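Local coordinates for protein probable starch synthase 4, chloroplastic/amyloplastic (Arabidopsis thaliana, PDB 6GNE) that belongs to the plastid starch synthases, two-domain proteins of the GT-B glycosyltransferase fold, and holds adenosine-5'-diphosphate and a glycan in its pockets, at residues K37-R41 with K42-V46; S486-Q489 with Y490-L493; L326-H329 with A330-T334; K364-D367 with H368-L371; K463-E466 with E467-M470. All coordinates share one frame; numbering follows the deposited sequence.

Interaction 1: residues K37-R41 with K42-V46; sequences KALQR and KGHLV
Lys42, the first residue after helix 27-41, continues the helical pattern by giving its amide to Ala38 O (N to O 3.2 Å), and its CB and CG pass over the carbonyls of Leu39 and Ala38. Beyond CG the chain bends away, carrying NZ to Thr488 OG1. Gly43 then turns to positive phi (98°), and its N reaches Gln40 O at 3.1 Å from above the carbonyl plane. At His44 the backbone amide makes a weak bond to Leu39 O (3.3 Å). The same oxygen lies at the edge of the imidazole, near its plane, 3.2 Å from His44 CD2, with CG set beside the backbone N (chi1 -52°) to bring the ring there; the two ring nitrogens look outward, NE2 to Glu491 and ND1 to the amide of Leu10. Val46, already in the strand, sends CG2 back to the helix, 3.6 Å from Leu39 CB and beside Gln40 N. A water links its carbonyl O to Gln40 NE2, which also bonds to Gly91. The two bonds back into the last helical turn around Gly43 make a Schellman motif, here reversing the chain between helix 27-41 and strand 45-51 of a beta-alpha-beta unit in the first GT-B domain.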
# COMPACT_ATOMS: atom_id res chain seq x y z
N LYS A 37 9.08 10.32 4.11
CA LYS A 37 8.99 11.60 4.81
C LYS A 37 9.33 11.45 6.28
O LYS A 37 10.02 12.30 6.82
CB LYS A 37 7.62 12.26 4.65
CG LYS A 37 7.33 12.66 3.21
CD LYS A 37 5.83 12.75 2.88
CE LYS A 37 5.24 14.10 3.29
NZ LYS A 37 3.92 14.36 2.68
N ALA A 38 8.87 10.38 6.92
CA ALA A 38 9.18 10.14 8.33
C ALA A 38 10.68 10.05 8.54
O ALA A 38 11.19 10.64 9.48
CB ALA A 38 8.49 8.91 8.85
N LEU A 39 11.37 9.35 7.65
CA LEU A 39 12.83 9.24 7.68
C LEU A 39 13.51 10.59 7.44
O LEU A 39 14.46 10.95 8.16
CB LEU A 39 13.33 8.21 6.66
CG LEU A 39 12.97 6.74 6.92
CD1 LEU A 39 13.28 5.90 5.69
CD2 LEU A 39 13.63 6.14 8.14
N GLN A 40 13.03 11.33 6.46
CA GLN A 40 13.52 12.69 6.25
C GLN A 40 13.36 13.61 7.50
O GLN A 40 14.28 14.34 7.81
CB GLN A 40 12.89 13.33 5.01
CG GLN A 40 13.65 14.53 4.48
CD GLN A 40 12.86 15.29 3.42
OE1 GLN A 40 11.90 16.00 3.75
NE2 GLN A 40 13.27 15.16 2.16
N ARG A 41 12.26 13.54 8.24
CA ARG A 41 12.11 14.30 9.50
C ARG A 41 13.11 13.89 10.57
O ARG A 41 13.53 14.70 11.39
CB ARG A 41 10.70 14.17 10.11
CG ARG A 41 9.52 14.56 9.24
CD ARG A 41 9.81 15.69 8.21
NE ARG A 41 8.74 15.81 7.18
CZ ARG A 41 7.49 16.24 7.39
NH1 ARG A 41 6.63 16.30 6.37
NH2 ARG A 41 7.07 16.62 8.60
N LYS A 42 13.49 12.61 10.57
CA LYS A 42 14.51 12.11 11.50
C LYS A 42 15.96 12.53 11.13
O LYS A 42 16.88 12.19 11.84
CB LYS A 42 14.37 10.60 11.68
CG LYS A 42 13.06 10.24 12.38
CD LYS A 42 12.77 8.74 12.51
CE LYS A 42 13.06 8.25 13.92
NZ LYS A 42 11.91 8.52 14.83
N GLY A 43 16.13 13.26 10.02
CA GLY A 43 17.42 13.84 9.63
C GLY A 43 18.20 13.05 8.60
O GLY A 43 19.35 13.32 8.37
N HIS A 44 17.58 12.06 7.98
CA HIS A 44 18.25 11.25 6.95
C HIS A 44 18.07 11.90 5.60
O HIS A 44 17.05 12.53 5.32
CB HIS A 44 17.71 9.82 6.94
CG HIS A 44 17.72 9.17 8.28
ND1 HIS A 44 18.89 8.79 8.90
CD2 HIS A 44 16.72 8.90 9.16
CE1 HIS A 44 18.61 8.28 10.09
NE2 HIS A 44 17.30 8.34 10.27
N LEU A 45 19.09 11.76 4.76
CA LEU A 45 19.00 12.16 3.38
C LEU A 45 18.27 11.05 2.66
O LEU A 45 18.83 10.00 2.42
CB LEU A 45 20.39 12.37 2.80
CG LEU A 45 20.54 12.73 1.32
CD1 LEU A 45 19.66 13.94 0.98
CD2 LEU A 45 22.03 12.97 0.96
N VAL A 46 17.01 11.27 2.36
CA VAL A 46 16.17 10.26 1.71
C VAL A 46 15.96 10.65 0.26
O VAL A 46 15.67 11.81 -0.05
CB VAL A 46 14.80 10.20 2.40
CG1 VAL A 46 13.82 9.30 1.64
CG2 VAL A 46 14.96 9.76 3.86
O HOH W 1 15.61 13.88 1.69

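Interaction 2: residues S486-Q489 with Y490-L493; sequences SATQ and YEEL
Tyr490 to Leu493 donate their backbone amides, one after another, to the carbonyls of Ser486 to Gln489, in the i to i-4 pattern of an alpha-helix. The bonds are alike in length. Glu491 N lies 2.9 Å from Ala487 O. Leu493 N lies 3.1 Å from Gln489 O. A second kind of contact sets side-chain carbons against these same carbonyls. The tyrosine ring turns an edge to Ser486 O, which lies near the ring plane 3.2 Å from Tyr490 CD2, while Leu493 CG and Glu492 CG rest on the oxygens of Gln489 and Thr488. This turn belongs to helix 484-499, the C-terminal helix, which, as in other GT-B proteins, returns to pack on the N-terminal domain: Ala487 and Tyr490 meet Leu35 of helix 27-41, and Leu493 meets strand 225-228. Side chain against side chain, the touch is slight. Thr488 CG2, placed anti to the backbone N, stands 4.1 Å from both Glu491 OE2 and Glu492 OE2, the acids crossing it at a slant. Several polar ends find their bonds in other parts of the chain: Ser486 OG at Leu261 O, Tyr490 OH at Thr227 OG1, and Glu491 OE1 at His44. Thr488 OG1 bonds Gly484 O one turn back in the same helix and also meets Lys42.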
# COMPACT_ATOMS: atom_id res chain seq x y z
N SER A 486 6.82 3.40 13.81
CA SER A 486 7.34 2.42 12.85
C SER A 486 8.54 2.90 12.04
O SER A 486 9.37 2.08 11.64
CB SER A 486 6.26 1.93 11.89
OG SER A 486 5.37 1.14 12.61
N ALA A 487 8.63 4.20 11.75
CA ALA A 487 9.84 4.76 11.15
C ALA A 487 11.08 4.61 12.05
O ALA A 487 12.17 4.33 11.56
CB ALA A 487 9.62 6.20 10.77
N THR A 488 10.89 4.80 13.35
CA THR A 488 11.93 4.50 14.36
C THR A 488 12.37 3.02 14.33
O THR A 488 13.54 2.75 14.50
CB THR A 488 11.46 4.89 15.80
OG1 THR A 488 11.02 6.25 15.82
CG2 THR A 488 12.58 4.81 16.76
N GLN A 489 11.45 2.08 14.14
CA GLN A 489 11.85 0.65 14.04
C GLN A 489 12.66 0.35 12.76
O GLN A 489 13.64 -0.42 12.83
CB GLN A 489 10.70 -0.32 14.07
CG GLN A 489 9.80 -0.30 15.27
CD GLN A 489 8.80 -1.46 15.21
OE1 GLN A 489 7.56 -1.27 15.23
NE2 GLN A 489 9.34 -2.67 15.09
N TYR A 490 12.27 0.94 11.63
CA TYR A 490 13.06 0.82 10.40
C TYR A 490 14.47 1.45 10.56
O TYR A 490 15.48 0.87 10.15
CB TYR A 490 12.34 1.44 9.18
CG TYR A 490 11.30 0.56 8.51
CD1 TYR A 490 11.65 -0.35 7.52
CD2 TYR A 490 9.96 0.66 8.83
CE1 TYR A 490 10.71 -1.14 6.90
CE2 TYR A 490 9.01 -0.12 8.20
CZ TYR A 490 9.38 -1.02 7.24
OH TYR A 490 8.43 -1.81 6.63
N GLU A 491 14.51 2.63 11.17
CA GLU A 491 15.75 3.34 11.44
C GLU A 491 16.73 2.48 12.25
O GLU A 491 17.94 2.42 11.92
CB GLU A 491 15.44 4.67 12.15
CG GLU A 491 16.66 5.49 12.61
CD GLU A 491 16.27 6.67 13.49
OE1 GLU A 491 16.67 7.81 13.18
OE2 GLU A 491 15.57 6.49 14.50
N GLU A 492 16.21 1.83 13.31
CA GLU A 492 17.02 0.93 14.16
C GLU A 492 17.52 -0.29 13.40
O GLU A 492 18.63 -0.74 13.67
CB GLU A 492 16.28 0.51 15.45
CG GLU A 492 16.13 1.65 16.48
CD GLU A 492 15.10 1.39 17.62
OE1 GLU A 492 14.28 0.41 17.56
OE2 GLU A 492 15.10 2.21 18.60
N LEU A 493 16.74 -0.81 12.45
CA LEU A 493 17.21 -1.87 11.56
C LEU A 493 18.31 -1.38 10.63
O LEU A 493 19.30 -2.10 10.45
CB LEU A 493 16.06 -2.48 10.76
CG LEU A 493 14.99 -3.25 11.55
CD1 LEU A 493 13.78 -3.53 10.66
CD2 LEU A 493 15.50 -4.54 12.22

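Interaction 3: residues L326-H329 with A330-T334; sequences LIRH and AIYRT
The imidazole of His329 carries Arg333 CB over one face, a CH-pi contact with the carbon 4.2 Å from the ring centroid and 24° off the normal. The two residues lie one turn apart on helix 324-336, which connects strands 311-317 and 340-346 as the helix of a beta-alpha-beta unit in the C-terminal Rossmann-like domain. Their side chains lie side by side, pointing the same way; they part where Arg333 bends at chi2 (57°), taking its NH1 to Glu336, while His329 NE2 is bonded to Asn452 of helix 448-464. The ring of Tyr332 meets Arg328 twice. Its edge faces the arginine carbonyl, with CD2 3.3 Å from Arg328 O, and its CE2 comes 3.6 Å from Arg328 NH2, the guanidinium plane inclined 23° to the ring. An extended chain carries the arginine that far. Towards the sheet, Ala330 and Ile331 press on Phe341, and the Ala330 amide bonds Leu326 O at 2.9 Å, while Arg333 N finds His329 O almost along the C=O axis. One oxygen is gripped twice: Ala330 O accepts Thr334 N at 3.0 Å and, from the opposite face of its plane, Thr334 OG1 at 2.7 Å.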
# COMPACT_ATOMS: atom_id res chain seq x y z
N LEU A 326 -18.46 -10.42 0.49
CA LEU A 326 -18.87 -9.72 1.71
C LEU A 326 -19.18 -8.25 1.50
O LEU A 326 -20.08 -7.72 2.12
CB LEU A 326 -17.82 -9.88 2.83
CG LEU A 326 -17.66 -11.31 3.31
CD1 LEU A 326 -16.51 -11.39 4.28
CD2 LEU A 326 -18.99 -11.84 3.91
N ILE A 327 -18.44 -7.59 0.61
CA ILE A 327 -18.74 -6.21 0.26
C ILE A 327 -20.10 -6.14 -0.43
O ILE A 327 -20.94 -5.31 -0.08
CB ILE A 327 -17.66 -5.60 -0.62
CG1 ILE A 327 -16.37 -5.45 0.20
CG2 ILE A 327 -18.08 -4.23 -1.12
CD1 ILE A 327 -15.12 -5.13 -0.60
N ARG A 328 -20.31 -7.00 -1.43
CA ARG A 328 -21.61 -7.14 -2.06
C ARG A 328 -22.74 -7.33 -1.03
O ARG A 328 -23.74 -6.61 -1.09
CB ARG A 328 -21.61 -8.31 -3.01
CG ARG A 328 -22.90 -8.48 -3.79
CD ARG A 328 -23.01 -9.83 -4.44
NE ARG A 328 -23.87 -9.72 -5.63
CZ ARG A 328 -25.21 -9.75 -5.63
NH1 ARG A 328 -25.87 -9.64 -6.79
NH2 ARG A 328 -25.91 -9.87 -4.49
N HIS A 329 -22.57 -8.27 -0.09
CA HIS A 329 -23.56 -8.53 0.94
C HIS A 329 -23.82 -7.31 1.79
O HIS A 329 -24.96 -7.01 2.12
CB HIS A 329 -23.16 -9.70 1.84
CG HIS A 329 -24.06 -9.89 3.01
ND1 HIS A 329 -25.38 -10.25 2.87
CD2 HIS A 329 -23.85 -9.75 4.35
CE1 HIS A 329 -25.94 -10.34 4.07
NE2 HIS A 329 -25.04 -10.05 4.99
N ALA A 330 -22.76 -6.62 2.16
CA ALA A 330 -22.85 -5.45 3.03
C ALA A 330 -23.68 -4.33 2.44
O ALA A 330 -24.28 -3.58 3.19
CB ALA A 330 -21.45 -4.93 3.34
N ILE A 331 -23.70 -4.21 1.11
CA ILE A 331 -24.51 -3.20 0.48
C ILE A 331 -25.98 -3.44 0.86
O ILE A 331 -26.65 -2.54 1.37
CB ILE A 331 -24.34 -3.18 -1.05
CG1 ILE A 331 -22.96 -2.66 -1.43
CG2 ILE A 331 -25.40 -2.29 -1.71
CD1 ILE A 331 -22.55 -3.00 -2.86
N TYR A 332 -26.44 -4.66 0.62
CA TYR A 332 -27.84 -5.00 0.87
C TYR A 332 -28.19 -5.04 2.34
O TYR A 332 -29.27 -4.63 2.73
CB TYR A 332 -28.22 -6.34 0.19
CG TYR A 332 -28.12 -6.28 -1.30
CD1 TYR A 332 -29.14 -5.78 -2.05
CD2 TYR A 332 -26.93 -6.68 -1.96
CE1 TYR A 332 -29.05 -5.72 -3.43
CE2 TYR A 332 -26.81 -6.63 -3.34
CZ TYR A 332 -27.88 -6.15 -4.08
OH TYR A 332 -27.83 -6.08 -5.46
N ARG A 333 -27.26 -5.50 3.16
CA ARG A 333 -27.53 -5.60 4.58
C ARG A 333 -27.65 -4.20 5.23
O ARG A 333 -28.52 -3.96 6.09
CB ARG A 333 -26.44 -6.42 5.28
CG ARG A 333 -26.77 -6.78 6.72
CD ARG A 333 -28.08 -7.54 6.79
NE ARG A 333 -28.22 -8.25 8.05
CZ ARG A 333 -29.21 -9.08 8.34
NH1 ARG A 333 -30.18 -9.32 7.47
NH2 ARG A 333 -29.21 -9.70 9.50
N THR A 334 -26.75 -3.32 4.82
CA THR A 334 -26.75 -1.95 5.27
C THR A 334 -28.08 -1.31 4.97
O THR A 334 -28.67 -0.64 5.84
CB THR A 334 -25.63 -1.15 4.59
OG1 THR A 334 -24.36 -1.61 5.06
CG2 THR A 334 -25.76 0.33 4.88

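Interaction 4: residues K364-D367 with H368-L371; sequences KSHD and HVRL
Arg370 folds back on the loop before it and holds one oxygen, His366 O, with both terminal nitrogens, each 3.0 Å away. NH1 lies in the carbonyl plane, on a lone pair, and NH2 approaches from a tilt; the oxygen itself sits near the guanidinium plane. Bends at chi2 and chi3 (80° and 64°) bring the group round to this position, and NH2 has a second acceptor in Leu300 O. A further hydrogen bond runs from the His368 amide to His366 ND1 (3.2 Å), reaching the nitrogen from well outside the imidazole plane. Together these bonds span the turn that leads out of helix 350-362 into strand 369-372, an outermost strand of the six-stranded parallel sheet in the C-terminal Rossmann-like domain, where His368 and Arg370 pair by backbone with Phe341 of the neighbouring strand. Contacts without hydrogen bonds fill in the rest. Lys364 O stands over one face of the arginine guanidinium, 3.5 Å from CZ, and Ser365 CA lies over a face as well. The rings of His366 and His368 meet obliquely, with centroids 5.7 Å apart and planes at 61°; His366 CE1 comes to the edge of the His368 ring. Asp367 CB touches His368 CD2 at 3.3 Å, while the Asp367 carbonyl oxygen lies over a face of that ring. His366 also meets Phe363 edge-to-face, and Val369 rests on Ile331 of helix 324-336.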
# COMPACT_ATOMS: atom_id res chain seq x y z
N LYS A 364 -29.16 3.23 -9.48
CA LYS A 364 -28.76 4.49 -10.22
C LYS A 364 -28.94 5.81 -9.46
O LYS A 364 -27.97 6.57 -9.24
CB LYS A 364 -29.55 4.62 -11.54
CG LYS A 364 -29.03 3.87 -12.78
CD LYS A 364 -30.04 4.03 -13.92
CE LYS A 364 -29.96 2.90 -14.95
NZ LYS A 364 -28.73 3.00 -15.80
N SER A 365 -30.21 6.07 -9.10
CA SER A 365 -30.58 7.27 -8.31
C SER A 365 -31.43 6.87 -7.10
O SER A 365 -32.45 7.48 -6.81
CB SER A 365 -31.30 8.30 -9.18
OG SER A 365 -32.43 7.70 -9.77
N HIS A 366 -30.99 5.81 -6.41
CA HIS A 366 -31.58 5.41 -5.14
C HIS A 366 -31.23 6.44 -4.07
O HIS A 366 -30.14 7.05 -4.09
CB HIS A 366 -31.06 4.03 -4.69
CG HIS A 366 -31.93 3.35 -3.67
ND1 HIS A 366 -31.58 3.26 -2.35
CD2 HIS A 366 -33.13 2.73 -3.79
CE1 HIS A 366 -32.52 2.62 -1.69
NE2 HIS A 366 -33.46 2.27 -2.54
N ASP A 367 -32.13 6.60 -3.12
CA ASP A 367 -31.92 7.54 -2.04
C ASP A 367 -30.79 7.19 -1.06
O ASP A 367 -30.27 8.08 -0.40
CB ASP A 367 -33.21 7.71 -1.22
CG ASP A 367 -34.27 8.49 -1.91
OD1 ASP A 367 -34.07 8.97 -3.05
OD2 ASP A 367 -35.33 8.60 -1.28
N HIS A 368 -30.45 5.90 -0.95
CA HIS A 368 -29.58 5.41 0.12
C HIS A 368 -28.34 4.61 -0.34
O HIS A 368 -27.49 4.33 0.47
CB HIS A 368 -30.41 4.56 1.10
CG HIS A 368 -31.65 5.25 1.58
ND1 HIS A 368 -31.70 6.00 2.74
CD2 HIS A 368 -32.89 5.33 1.03
CE1 HIS A 368 -32.92 6.50 2.89
NE2 HIS A 368 -33.65 6.11 1.86
N VAL A 369 -28.22 4.26 -1.61
CA VAL A 369 -27.07 3.50 -2.09
C VAL A 369 -26.50 4.09 -3.37
O VAL A 369 -27.23 4.28 -4.33
CB VAL A 369 -27.46 2.02 -2.33
CG1 VAL A 369 -26.28 1.22 -2.86
CG2 VAL A 369 -27.89 1.41 -1.01
N ARG A 370 -25.19 4.37 -3.38
CA ARG A 370 -24.51 4.80 -4.60
C ARG A 370 -23.19 4.09 -4.74
O ARG A 370 -22.46 3.96 -3.78
CB ARG A 370 -24.30 6.31 -4.64
CG ARG A 370 -23.94 6.84 -6.03
CD ARG A 370 -25.12 7.01 -6.99
NE ARG A 370 -26.09 8.00 -6.53
CZ ARG A 370 -27.30 7.74 -6.00
NH1 ARG A 370 -27.73 6.48 -5.84
NH2 ARG A 370 -28.11 8.74 -5.58
N LEU A 371 -22.91 3.60 -5.95
CA LEU A 371 -21.69 2.88 -6.27
C LEU A 371 -20.92 3.69 -7.28
O LEU A 371 -21.48 4.08 -8.30
CB LEU A 371 -22.02 1.51 -6.87
CG LEU A 371 -22.23 0.39 -5.86
CD1 LEU A 371 -23.39 0.70 -4.94
CD2 LEU A 371 -22.49 -0.93 -6.56

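Interaction 5: residues K463-E466 with E467-M470; sequences KKDE and EKWM
Asp465 and Trp469 form the firm side of this junction. The Trp469 amide bonds Asp465 O at 3.0 Å in a nearly straight line (165° at the hydrogen), and the Trp469 CB lies 3.5 Å from the same oxygen. The next amide repeats the step, Met470 N to Glu466 O, also 3.0 Å but more bent. Trp469 is the buried member: with its CG anti to the backbone N (chi1 -179°), the indole heads off the turn to meet Tyr462 edge-to-face and to touch Arg308. The opposite character shows in the charged side chains. The Asp465 carboxylate comes nearest to Lys468 at its carbons, OD2 standing 3.2 Å from Lys468 CB and 3.4 Å from CG, the two side chains crossing at about a right angle. The ammonium group goes elsewhere, leaving Lys468 NZ 5.9 Å from Asp465 OD2, so any attraction between them should be loose. Glu466 and Glu467 are exposed, Glu467 making a salt bridge with Arg471 and Glu466 a long, weak ion pair with Arg308. Backbone bonds and a buried indole thus make up one part of the contact, charged side chains the other. Asp465 leaves helical phi/psi after helix 448-464 and occupies the N-cap position of helix 466-477, the geometry of a one-residue break between two consecutive helices.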
# COMPACT_ATOMS: atom_id res chain seq x y z
N LYS A 463 -27.05 3.99 16.67
CA LYS A 463 -28.43 4.43 16.88
C LYS A 463 -28.84 4.64 18.34
O LYS A 463 -29.59 5.56 18.61
CB LYS A 463 -29.42 3.42 16.29
CG LYS A 463 -29.57 3.41 14.77
CD LYS A 463 -30.87 2.70 14.37
CE LYS A 463 -31.02 2.60 12.85
NZ LYS A 463 -30.40 1.34 12.35
N LYS A 464 -28.41 3.78 19.27
CA LYS A 464 -29.04 3.75 20.62
C LYS A 464 -28.55 4.89 21.55
O LYS A 464 -29.32 5.36 22.40
CB LYS A 464 -28.93 2.35 21.30
CG LYS A 464 -27.87 2.21 22.43
CD LYS A 464 -27.44 0.76 22.77
CE LYS A 464 -28.39 -0.02 23.72
NZ LYS A 464 -28.16 0.19 25.19
N ASP A 465 -27.29 5.33 21.41
CA ASP A 465 -26.70 6.31 22.29
C ASP A 465 -25.73 7.25 21.53
O ASP A 465 -24.53 6.98 21.38
CB ASP A 465 -26.02 5.59 23.46
CG ASP A 465 -25.66 6.53 24.64
OD1 ASP A 465 -26.00 7.74 24.61
OD2 ASP A 465 -25.03 6.04 25.61
N GLU A 466 -26.28 8.36 21.06
CA GLU A 466 -25.54 9.28 20.22
C GLU A 466 -24.28 9.87 20.86
O GLU A 466 -23.28 10.05 20.17
CB GLU A 466 -26.47 10.40 19.77
CG GLU A 466 -25.79 11.48 18.93
CD GLU A 466 -26.75 12.37 18.18
OE1 GLU A 466 -27.98 12.17 18.28
OE2 GLU A 466 -26.21 13.25 17.47
N GLU A 467 -24.33 10.18 22.15
CA GLU A 467 -23.19 10.78 22.85
C GLU A 467 -22.10 9.75 23.20
O GLU A 467 -20.93 10.09 23.21
CB GLU A 467 -23.67 11.60 24.10
CG GLU A 467 -22.69 11.81 25.27
CD GLU A 467 -21.46 12.66 24.94
OE1 GLU A 467 -21.59 13.60 24.17
OE2 GLU A 467 -20.35 12.36 25.44
N LYS A 468 -22.49 8.51 23.46
CA LYS A 468 -21.52 7.42 23.67
C LYS A 468 -20.76 7.15 22.37
O LYS A 468 -19.54 6.91 22.36
CB LYS A 468 -22.24 6.13 24.11
CG LYS A 468 -21.71 5.49 25.40
CD LYS A 468 -22.12 4.00 25.51
CE LYS A 468 -21.23 3.17 26.45
NZ LYS A 468 -20.82 1.87 25.83
N TRP A 469 -21.50 7.19 21.27
CA TRP A 469 -20.95 7.09 19.94
C TRP A 469 -19.98 8.22 19.63
O TRP A 469 -18.92 7.98 19.02
CB TRP A 469 -22.06 7.07 18.90
CG TRP A 469 -21.52 6.96 17.53
CD1 TRP A 469 -21.28 7.97 16.64
CD2 TRP A 469 -21.11 5.75 16.90
NE1 TRP A 469 -20.73 7.46 15.49
CE2 TRP A 469 -20.62 6.09 15.63
CE3 TRP A 469 -21.12 4.41 17.30
CZ2 TRP A 469 -20.17 5.13 14.71
CZ3 TRP A 469 -20.66 3.46 16.41
CH2 TRP A 469 -20.20 3.82 15.10
N MET A 470 -20.35 9.43 20.01
CA MET A 470 -19.52 10.62 19.75
C MET A 470 -18.17 10.54 20.49
O MET A 470 -17.15 11.00 19.98
CB MET A 470 -20.30 11.88 20.14
CG MET A 470 -19.99 13.12 19.33
SD MET A 470 -21.01 14.48 19.92
CE MET A 470 -19.90 15.88 19.63

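How the interactions relate
The five contacts, each local in sequence, fall into two groups. Interactions 1 and 2 touch, their centres 11 Å apart: Lys42 NZ to Thr488 OG1 (2.6 Å), His44 to Glu491 and Ala38 to Ala487 join the C-terminal helix to the N-terminal domain. Interactions 3 and 4 meet through Ile331 CG2 and Val369 CG1 (3.8 Å), where a helix covers an edge strand. Interaction 5 stands near them without touching interaction 3, their nearest atoms about 7 Å apart. The centres of interactions 1 and 3 are 42 Å apart. The side chains of Ile327 and Tyr490 lie about 10 Å and about 12 Å, respectively, from bound adenosine-5'-diphosphate.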